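Local coordinates for protein OxyR (PDB 3HO7) that probably acts as a redox-sensitive, DNA-binding transcription activator of the LysR family, represented by its regulatory domain, at residues Leu25-Leu37 / Leu202-Pro215. Residues are numbered along the deposited sequence; the frame is centred on the assembly and turned at random.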
ATOM      1  N   LEU A  25      -6.221   8.847  -6.335  1.00 29.18           N
ATOM      2  CA  LEU A  25      -7.031  10.064  -6.290  1.00 29.25           C
ATOM      3  C   LEU A  25      -6.294  11.263  -5.700  1.00 29.69           C
ATOM      4  O   LEU A  25      -6.319  12.355  -6.264  1.00 30.20           O
ATOM      5  CB  LEU A  25      -8.322   9.824  -5.509  1.00 28.85           C
ATOM      6  CG  LEU A  25      -9.192  11.068  -5.316  1.00 28.60           C
ATOM      7  CD1 LEU A  25      -9.555  11.668  -6.669  1.00 28.59           C
ATOM      8  CD2 LEU A  25     -10.441  10.743  -4.513  1.00 28.04           C
ATOM      9  N   LEU A  26      -5.646  11.063  -4.557  1.00 29.49           N
ATOM     10  CA  LEU A  26      -5.054  12.181  -3.828  1.00 30.07           C
ATOM     11  C   LEU A  26      -4.009  12.965  -4.624  1.00 30.61           C
ATOM     12  O   LEU A  26      -3.977  14.194  -4.565  1.00 31.13           O
ATOM     13  CB  LEU A  26      -4.499  11.715  -2.479  1.00 29.94           C
ATOM     14  CG  LEU A  26      -5.579  11.147  -1.553  1.00 29.90           C
ATOM     15  CD1 LEU A  26      -4.989  10.761  -0.207  1.00 29.76           C
ATOM     16  CD2 LEU A  26      -6.727  12.135  -1.379  1.00 30.33           C
ATOM     17  N   PRO A  27      -3.145  12.264  -5.372  1.00 30.54           N
ATOM     18  CA  PRO A  27      -2.200  13.009  -6.193  1.00 31.15           C
ATOM     19  C   PRO A  27      -2.914  14.066  -7.035  1.00 31.62           C
ATOM     20  O   PRO A  27      -2.362  15.138  -7.281  1.00 32.28           O
ATOM     21  CB  PRO A  27      -1.599  11.929  -7.091  1.00 31.03           C
ATOM     22  CG  PRO A  27      -1.654  10.697  -6.256  1.00 30.43           C
ATOM     23  CD  PRO A  27      -2.918  10.810  -5.443  1.00 29.99           C
ATOM     24  N   ARG A  28      -4.137  13.764  -7.460  1.00 31.21           N
ATOM     25  CA  ARG A  28      -4.903  14.672  -8.313  1.00 31.96           C
ATOM     26  C   ARG A  28      -5.568  15.795  -7.521  1.00 32.21           C
ATOM     27  O   ARG A  28      -5.705  16.916  -8.012  1.00 33.11           O
ATOM     28  CB  ARG A  28      -5.975  13.898  -9.080  1.00 31.69           C
ATOM     29  CG  ARG A  28      -5.438  12.803  -9.981  1.00 32.05           C
ATOM     30  CD  ARG A  28      -6.519  11.780 -10.289  1.00 32.75           C
ATOM     31  NE  ARG A  28      -6.195  10.986 -11.468  1.00 34.03           N
ATOM     32  CZ  ARG A  28      -6.605  11.280 -12.696  1.00 34.73           C
ATOM     33  NH1 ARG A  28      -7.361  12.349 -12.909  1.00 35.63           N
ATOM     34  NH2 ARG A  28      -6.264  10.502 -13.714  1.00 35.53           N
ATOM     35  N   VAL A  29      -5.981  15.490  -6.294  1.00 31.60           N
ATOM     36  CA  VAL A  29      -6.780  16.424  -5.503  1.00 31.97           C
ATOM     37  C   VAL A  29      -5.947  17.427  -4.705  1.00 32.52           C
ATOM     38  O   VAL A  29      -6.362  18.572  -4.511  1.00 33.11           O
ATOM     39  CB  VAL A  29      -7.722  15.677  -4.534  1.00 31.40           C
ATOM     40  CG1 VAL A  29      -8.454  14.561  -5.263  1.00 31.11           C
ATOM     41  CG2 VAL A  29      -6.940  15.123  -3.351  1.00 31.40           C
ATOM     42  N   PHE A  30      -4.780  16.998  -4.239  1.00 32.33           N
ATOM     43  CA  PHE A  30      -3.964  17.828  -3.353  1.00 32.98           C
ATOM     44  C   PHE A  30      -3.711  19.232  -3.904  1.00 34.11           C
ATOM     45  O   PHE A  30      -3.899  20.223  -3.196  1.00 34.57           O
ATOM     46  CB  PHE A  30      -2.654  17.116  -3.008  1.00 33.03           C
ATOM     47  CG  PHE A  30      -2.777  16.156  -1.858  1.00 32.27           C
ATOM     48  CD1 PHE A  30      -4.026  15.750  -1.412  1.00 32.00           C
ATOM     49  CD2 PHE A  30      -1.650  15.649  -1.234  1.00 32.53           C
ATOM     50  CE1 PHE A  30      -4.148  14.867  -0.354  1.00 31.92           C
ATOM     51  CE2 PHE A  30      -1.765  14.763  -0.176  1.00 32.52           C
ATOM     52  CZ  PHE A  30      -3.014  14.372   0.263  1.00 32.04           C
ATOM     53  N   PRO A  31      -3.280  19.320  -5.169  1.00 34.46           N
ATOM     54  CA  PRO A  31      -3.072  20.619  -5.804  1.00 35.77           C
ATOM     55  C   PRO A  31      -4.356  21.442  -5.858  1.00 36.30           C
ATOM     56  O   PRO A  31      -4.316  22.663  -5.715  1.00 37.24           O
ATOM     57  CB  PRO A  31      -2.619  20.247  -7.219  1.00 35.93           C
ATOM     58  CG  PRO A  31      -2.019  18.889  -7.073  1.00 34.99           C
ATOM     59  CD  PRO A  31      -2.857  18.206  -6.033  1.00 34.05           C
ATOM     60  N   ILE A  32      -5.491  20.776  -6.052  1.00 35.80           N
ATOM     61  CA  ILE A  32      -6.771  21.474  -6.140  1.00 36.49           C
ATOM     62  C   ILE A  32      -7.218  22.017  -4.784  1.00 36.76           C
ATOM     63  O   ILE A  32      -7.818  23.091  -4.707  1.00 37.65           O
ATOM     64  CB  ILE A  32      -7.867  20.579  -6.747  1.00 35.85           C
ATOM     65  CG1 ILE A  32      -7.483  20.173  -8.172  1.00 35.87           C
ATOM     66  CG2 ILE A  32      -9.207  21.297  -6.738  1.00 36.55           C
ATOM     67  CD1 ILE A  32      -8.463  19.221  -8.826  1.00 35.28           C
ATOM     68  N   TRP A  33      -6.928  21.278  -3.717  1.00 36.45           N
ATOM     69  CA  TRP A  33      -7.256  21.735  -2.371  1.00 36.85           C
ATOM     70  C   TRP A  33      -6.473  22.993  -2.029  1.00 38.12           C
ATOM     71  O   TRP A  33      -7.032  23.971  -1.531  1.00 38.71           O
ATOM     72  CB  TRP A  33      -6.952  20.661  -1.325  1.00 36.14           C
ATOM     73  CG  TRP A  33      -7.948  19.553  -1.268  1.00 35.43           C
ATOM     74  CD1 TRP A  33      -9.191  19.534  -1.830  1.00 35.51           C
ATOM     75  CD2 TRP A  33      -7.802  18.310  -0.572  1.00 34.77           C
ATOM     76  NE1 TRP A  33      -9.819  18.345  -1.548  1.00 34.88           N
ATOM     77  CE2 TRP A  33      -8.988  17.577  -0.775  1.00 34.28           C
ATOM     78  CE3 TRP A  33      -6.779  17.741   0.192  1.00 34.50           C
ATOM     79  CZ2 TRP A  33      -9.180  16.303  -0.240  1.00 33.95           C
ATOM     80  CZ3 TRP A  33      -6.971  16.477   0.723  1.00 33.68           C
ATOM     81  CH2 TRP A  33      -8.162  15.772   0.504  1.00 33.57           C
ATOM     82  N   LYS A  34      -5.172  22.955  -2.293  1.00 38.70           N
ATOM     83  CA  LYS A  34      -4.297  24.074  -1.981  1.00 40.21           C
ATOM     84  C   LYS A  34      -4.916  25.393  -2.423  1.00 41.38           C
ATOM     85  O   LYS A  34      -4.980  26.349  -1.650  1.00 42.18           O
ATOM     86  CB  LYS A  34      -2.933  23.889  -2.647  1.00 40.56           C
ATOM     87  CG  LYS A  34      -1.919  24.951  -2.261  1.00 42.16           C
ATOM     88  CD  LYS A  34      -1.632  24.908  -0.768  1.00 42.68           C
ATOM     89  CE  LYS A  34      -1.072  23.551  -0.361  1.00 42.17           C
ATOM     90  NZ  LYS A  34      -0.709  23.508   1.081  1.00 42.52           N
ATOM     91  N   LYS A  35      -5.375  25.436  -3.670  1.00 41.76           N
ATOM     92  CA  LYS A  35      -5.900  26.670  -4.248  1.00 43.15           C
ATOM     93  C   LYS A  35      -7.348  26.974  -3.853  1.00 43.25           C
ATOM     94  O   LYS A  35      -7.707  28.133  -3.657  1.00 44.43           O
ATOM     95  CB  LYS A  35      -5.745  26.662  -5.775  1.00 43.64           C
ATOM     96  CG  LYS A  35      -6.311  25.431  -6.461  1.00 42.79           C
ATOM     97  CD  LYS A  35      -6.171  25.527  -7.974  1.00 44.16           C
ATOM     98  CE  LYS A  35      -4.711  25.561  -8.404  1.00 44.73           C
ATOM     99  NZ  LYS A  35      -4.036  26.833  -8.015  1.00 46.37           N
ATOM    100  N   GLU A  36      -8.174  25.940  -3.731  1.00 42.21           N
ATOM    101  CA  GLU A  36      -9.588  26.135  -3.396  1.00 42.33           C
ATOM    102  C   GLU A  36      -9.881  26.099  -1.897  1.00 42.04           C
ATOM    103  O   GLU A  36     -10.821  26.744  -1.428  1.00 42.55           O
ATOM    104  CB  GLU A  36     -10.471  25.113  -4.120  1.00 41.53           C
ATOM    105  CG  GLU A  36     -11.314  25.699  -5.244  1.00 42.53           C
ATOM    106  CD  GLU A  36     -10.541  25.883  -6.532  1.00 43.05           C
ATOM    107  OE1 GLU A  36     -10.042  24.874  -7.072  1.00 42.47           O
ATOM    108  OE2 GLU A  36     -10.443  27.033  -7.012  1.00 44.12           O
ATOM    109  N   LEU A  37      -9.086  25.344  -1.148  1.00 41.45           N
ATOM    110  CA  LEU A  37      -9.345  25.153   0.277  1.00 41.26           C
ATOM    111  C   LEU A  37      -8.365  25.918   1.163  1.00 42.18           C
ATOM    112  O   LEU A  37      -8.201  25.597   2.341  1.00 42.07           O
ATOM    113  CB  LEU A  37      -9.329  23.663   0.630  1.00 40.05           C
ATOM    114  CG  LEU A  37     -10.423  22.813  -0.018  1.00 39.22           C
ATOM    115  CD1 LEU A  37     -10.281  21.353   0.384  1.00 37.87           C
ATOM    116  CD2 LEU A  37     -11.802  23.340   0.349  1.00 39.49           C
ATOM    117  N   LEU A 202     -19.361  23.329   2.963  1.00 38.75           N
ATOM    118  CA  LEU A 202     -18.061  22.694   2.788  1.00 37.67           C
ATOM    119  C   LEU A 202     -18.231  21.343   2.100  1.00 36.65           C
ATOM    120  O   LEU A 202     -17.537  21.032   1.132  1.00 35.92           O
ATOM    121  CB  LEU A 202     -17.368  22.516   4.140  1.00 37.59           C
ATOM    122  CG  LEU A 202     -15.974  21.888   4.121  1.00 36.75           C
ATOM    123  CD1 LEU A 202     -15.004  22.743   3.316  1.00 36.98           C
ATOM    124  CD2 LEU A 202     -15.465  21.691   5.539  1.00 37.48           C
ATOM    125  N   ARG A 203     -19.163  20.545   2.614  1.00 36.28           N
ATOM    126  CA  ARG A 203     -19.499  19.257   2.020  1.00 35.49           C
ATOM    127  C   ARG A 203     -19.725  19.425   0.524  1.00 35.40           C
ATOM    128  O   ARG A 203     -19.168  18.686  -0.288  1.00 34.95           O
ATOM    129  CB  ARG A 203     -20.750  18.683   2.689  1.00 35.85           C
ATOM    130  CG  ARG A 203     -21.199  17.320   2.178  1.00 35.54           C
ATOM    131  CD  ARG A 203     -22.456  16.874   2.919  1.00 36.33           C
ATOM    132  NE  ARG A 203     -23.044  15.654   2.372  1.00 36.50           N
ATOM    133  CZ  ARG A 203     -24.182  15.118   2.804  1.00 36.53           C
ATOM    134  NH1 ARG A 203     -24.857  15.695   3.790  1.00 36.95           N
ATOM    135  NH2 ARG A 203     -24.648  14.006   2.249  1.00 36.34           N
ATOM    136  N   GLU A 204     -20.546  20.408   0.168  1.00 36.02           N
ATOM    137  CA  GLU A 204     -20.844  20.701  -1.228  1.00 36.03           C
ATOM    138  C   GLU A 204     -19.574  21.059  -1.998  1.00 35.39           C
ATOM    139  O   GLU A 204     -19.378  20.615  -3.130  1.00 35.13           O
ATOM    140  CB  GLU A 204     -21.868  21.834  -1.329  1.00 37.45           C
ATOM    141  CG  GLU A 204     -22.238  22.223  -2.754  1.00 38.45           C
ATOM    142  CD  GLU A 204     -23.424  23.169  -2.810  1.00 40.24           C
ATOM    143  OE1 GLU A 204     -24.104  23.338  -1.776  1.00 40.58           O
ATOM    144  OE2 GLU A 204     -23.678  23.743  -3.892  1.00 40.84           O
ATOM    145  N   GLN A 205     -18.715  21.862  -1.379  1.00 34.93           N
ATOM    146  CA  GLN A 205     -17.460  22.258  -2.007  1.00 34.43           C
ATOM    147  C   GLN A 205     -16.559  21.045  -2.215  1.00 33.00           C
ATOM    148  O   GLN A 205     -16.005  20.847  -3.298  1.00 32.70           O
ATOM    149  CB  GLN A 205     -16.744  23.319  -1.166  1.00 34.89           C
ATOM    150  CG  GLN A 205     -15.527  23.937  -1.846  1.00 35.19           C
ATOM    151  CD  GLN A 205     -14.826  24.971  -0.980  1.00 35.86           C
ATOM    152  OE1 GLN A 205     -15.285  25.297   0.116  1.00 36.05           O
ATOM    153  NE2 GLN A 205     -13.707  25.493  -1.470  1.00 36.28           N
ATOM    154  N   LEU A 206     -16.419  20.230  -1.174  1.00 31.94           N
ATOM    155  CA  LEU A 206     -15.605  19.022  -1.261  1.00 30.58           C
ATOM    156  C   LEU A 206     -16.062  18.125  -2.407  1.00 29.95           C
ATOM    157  O   LEU A 206     -15.256  17.709  -3.238  1.00 29.46           O
ATOM    158  CB  LEU A 206     -15.626  18.252   0.062  1.00 30.32           C
ATOM    159  CG  LEU A 206     -14.460  18.500   1.023  1.00 30.46           C
ATOM    160  CD1 LEU A 206     -13.182  17.839   0.517  1.00 30.84           C
ATOM    161  CD2 LEU A 206     -14.248  19.990   1.246  1.00 30.68           C
ATOM    162  N   ILE A 207     -17.356  17.832  -2.455  1.00 29.77           N
ATOM    163  CA  ILE A 207     -17.891  16.992  -3.521  1.00 29.40           C
ATOM    164  C   ILE A 207     -17.478  17.528  -4.888  1.00 29.68           C
ATOM    165  O   ILE A 207     -16.996  16.784  -5.739  1.00 29.19           O
ATOM    166  CB  ILE A 207     -19.422  16.878  -3.446  1.00 30.11           C
ATOM    167  CG1 ILE A 207     -19.838  16.173  -2.152  1.00 29.85           C
ATOM    168  CG2 ILE A 207     -19.963  16.138  -4.667  1.00 29.76           C
ATOM    169  CD1 ILE A 207     -21.337  16.026  -1.985  1.00 31.13           C
ATOM    170  N   GLY A 208     -17.660  18.828  -5.092  1.00 30.50           N
ATOM    171  CA  GLY A 208     -17.272  19.455  -6.348  1.00 31.06           C
ATOM    172  C   GLY A 208     -15.796  19.304  -6.659  1.00 30.48           C
ATOM    173  O   GLY A 208     -15.422  18.962  -7.780  1.00 30.52           O
ATOM    174  N   LEU A 209     -14.952  19.551  -5.662  1.00 30.03           N
ATOM    175  CA  LEU A 209     -13.506  19.501  -5.864  1.00 29.67           C
ATOM    176  C   LEU A 209     -13.022  18.095  -6.205  1.00 28.71           C
ATOM    177  O   LEU A 209     -12.186  17.912  -7.087  1.00 28.54           O
ATOM    178  CB  LEU A 209     -12.767  20.033  -4.633  1.00 29.57           C
ATOM    179  CG  LEU A 209     -12.756  21.556  -4.482  1.00 30.70           C
ATOM    180  CD1 LEU A 209     -12.162  21.966  -3.144  1.00 30.58           C
ATOM    181  CD2 LEU A 209     -11.995  22.204  -5.633  1.00 31.84           C
ATOM    182  N   LEU A 210     -13.549  17.101  -5.504  1.00 28.22           N
ATOM    183  CA  LEU A 210     -13.159  15.725  -5.767  1.00 27.70           C
ATOM    184  C   LEU A 210     -13.607  15.286  -7.159  1.00 28.20           C
ATOM    185  O   LEU A 210     -12.838  14.682  -7.907  1.00 27.97           O
ATOM    186  CB  LEU A 210     -13.718  14.795  -4.689  1.00 27.10           C
ATOM    187  CG  LEU A 210     -13.077  14.943  -3.308  1.00 26.82           C
ATOM    188  CD1 LEU A 210     -13.899  14.215  -2.253  1.00 26.51           C
ATOM    189  CD2 LEU A 210     -11.646  14.425  -3.322  1.00 26.98           C
ATOM    190  N   ARG A 211     -14.849  15.606  -7.510  1.00 29.12           N
ATOM    191  CA  ARG A 211     -15.367  15.255  -8.829  1.00 30.02           C
ATOM    192  C   ARG A 211     -14.577  15.947  -9.935  1.00 30.89           C
ATOM    193  O   ARG A 211     -14.359  15.376 -11.003  1.00 31.17           O
ATOM    194  CB  ARG A 211     -16.854  15.593  -8.940  1.00 30.87           C
ATOM    195  CG  ARG A 211     -17.738  14.847  -7.957  1.00 30.76           C
ATOM    196  CD  ARG A 211     -19.204  15.126  -8.224  1.00 32.27           C
ATOM    197  NE  ARG A 211     -19.599  14.691  -9.560  1.00 33.49           N
ATOM    198  CZ  ARG A 211     -20.732  15.043 -10.158  1.00 34.96           C
ATOM    199  NH1 ARG A 211     -21.588  15.846  -9.538  1.00 36.18           N
ATOM    200  NH2 ARG A 211     -21.006  14.600 -11.376  1.00 36.06           N
ATOM    201  N   SER A 212     -14.141  17.176  -9.675  1.00 31.64           N
ATOM    202  CA  SER A 212     -13.364  17.929 -10.653  1.00 32.82           C
ATOM    203  C   SER A 212     -11.940  17.391 -10.759  1.00 32.32           C
ATOM    204  O   SER A 212     -11.162  17.829 -11.608  1.00 33.05           O
ATOM    205  CB  SER A 212     -13.327  19.414 -10.287  1.00 33.61           C
ATOM    206  OG  SER A 212     -12.325  19.674  -9.317  1.00 33.47           O
ATOM    207  N   ALA A 213     -11.604  16.449  -9.884  1.00 31.48           N
ATOM    208  CA  ALA A 213     -10.266  15.870  -9.856  1.00 31.10           C
ATOM    209  C   ALA A 213     -10.120  14.750 -10.879  1.00 31.16           C
ATOM    210  O   ALA A 213      -9.012  14.294 -11.155  1.00 30.93           O
ATOM    211  CB  ALA A 213      -9.938  15.361  -8.459  1.00 30.23           C
ATOM    212  N   VAL A 214     -11.241  14.314 -11.443  1.00 31.53           N
ATOM    213  CA  VAL A 214     -11.224  13.236 -12.428  1.00 31.59           C
ATOM    214  C   VAL A 214     -11.974  13.613 -13.705  1.00 33.01           C
ATOM    215  O   VAL A 214     -12.833  14.497 -13.693  1.00 33.61           O
ATOM    216  CB  VAL A 214     -11.806  11.931 -11.841  1.00 30.84           C
ATOM    217  CG1 VAL A 214     -11.016  11.511 -10.612  1.00 29.93           C
ATOM    218  CG2 VAL A 214     -13.278  12.106 -11.499  1.00 30.79           C
ATOM    219  N   PRO A 215     -11.639  12.945 -14.818  1.00 33.47           N
ATOM    220  CA  PRO A 215     -12.309  13.172 -16.095  1.00 34.91           C
ATOM    221  C   PRO A 215     -13.821  13.041 -15.950  1.00 35.34           C
ATOM    222  O   PRO A 215     -14.300  12.126 -15.279  1.00 34.64           O
ATOM    223  CB  PRO A 215     -11.756  12.054 -16.978  1.00 34.90           C
ATOM    224  CG  PRO A 215     -10.413  11.763 -16.407  1.00 33.92           C
ATOM    225  CD  PRO A 215     -10.573  11.934 -14.924  1.00 32.73           C
TER
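In the regulatory domain, which has the periplasmic-binding-protein-like fold of LysR-type regulators, helix 22-36 and the residue after it pack on helix 200-211 and the turn that follows, through Ile32, Leu37, Leu209 and, in the turn, Ala213. The helices cross steeply, 129° between their N-to-C directions, and the axes of the segments 25-36 and 202-211 come within 9.9 Å at their closest. Leu209 projects at the other helix and splits its two methyls: CD1 lies 3.7 Å from CG of Leu37 and also meets the edge of the Trp33 indole, while CD2 packs on the bent Glu36 chain, 3.6 Å from its CG. Ile32 runs past Leu209 in the opposite direction and lays its CD1 over CA of Ala213. One turn back, Val29 CG1 touches both CB of Ala213, at 3.6 Å, and CD2 of Leu210; its other methyl, CG2, sits on a face of the Trp33 ring. The indole NE1 is buried against CD1 of Leu206, at 4.0 Å, and finds no polar partner. Both ends of this apolar seam carry a hydrogen bond. Arg28, its chain extended from CG to NE, brings NH1 to Ala213 O at 3.1 Å (152° at the hydrogen); the bond lies in the carbonyl plane and close to the guanidinium plane. At the other end Gln205, with CG anti to its backbone N (chi1 -172°), stretches alongside Leu37 and gives a weak bond from NE2 to Glu36 O. Beneath the pair, Trp33 and Leu37 rest on Ile42 of strand 40-46, Leu206 and Leu210 on Leu191 of strand 184-194, and Phe30 and Pro31 of helix 22-36 pack on Gln156 of the second subunit.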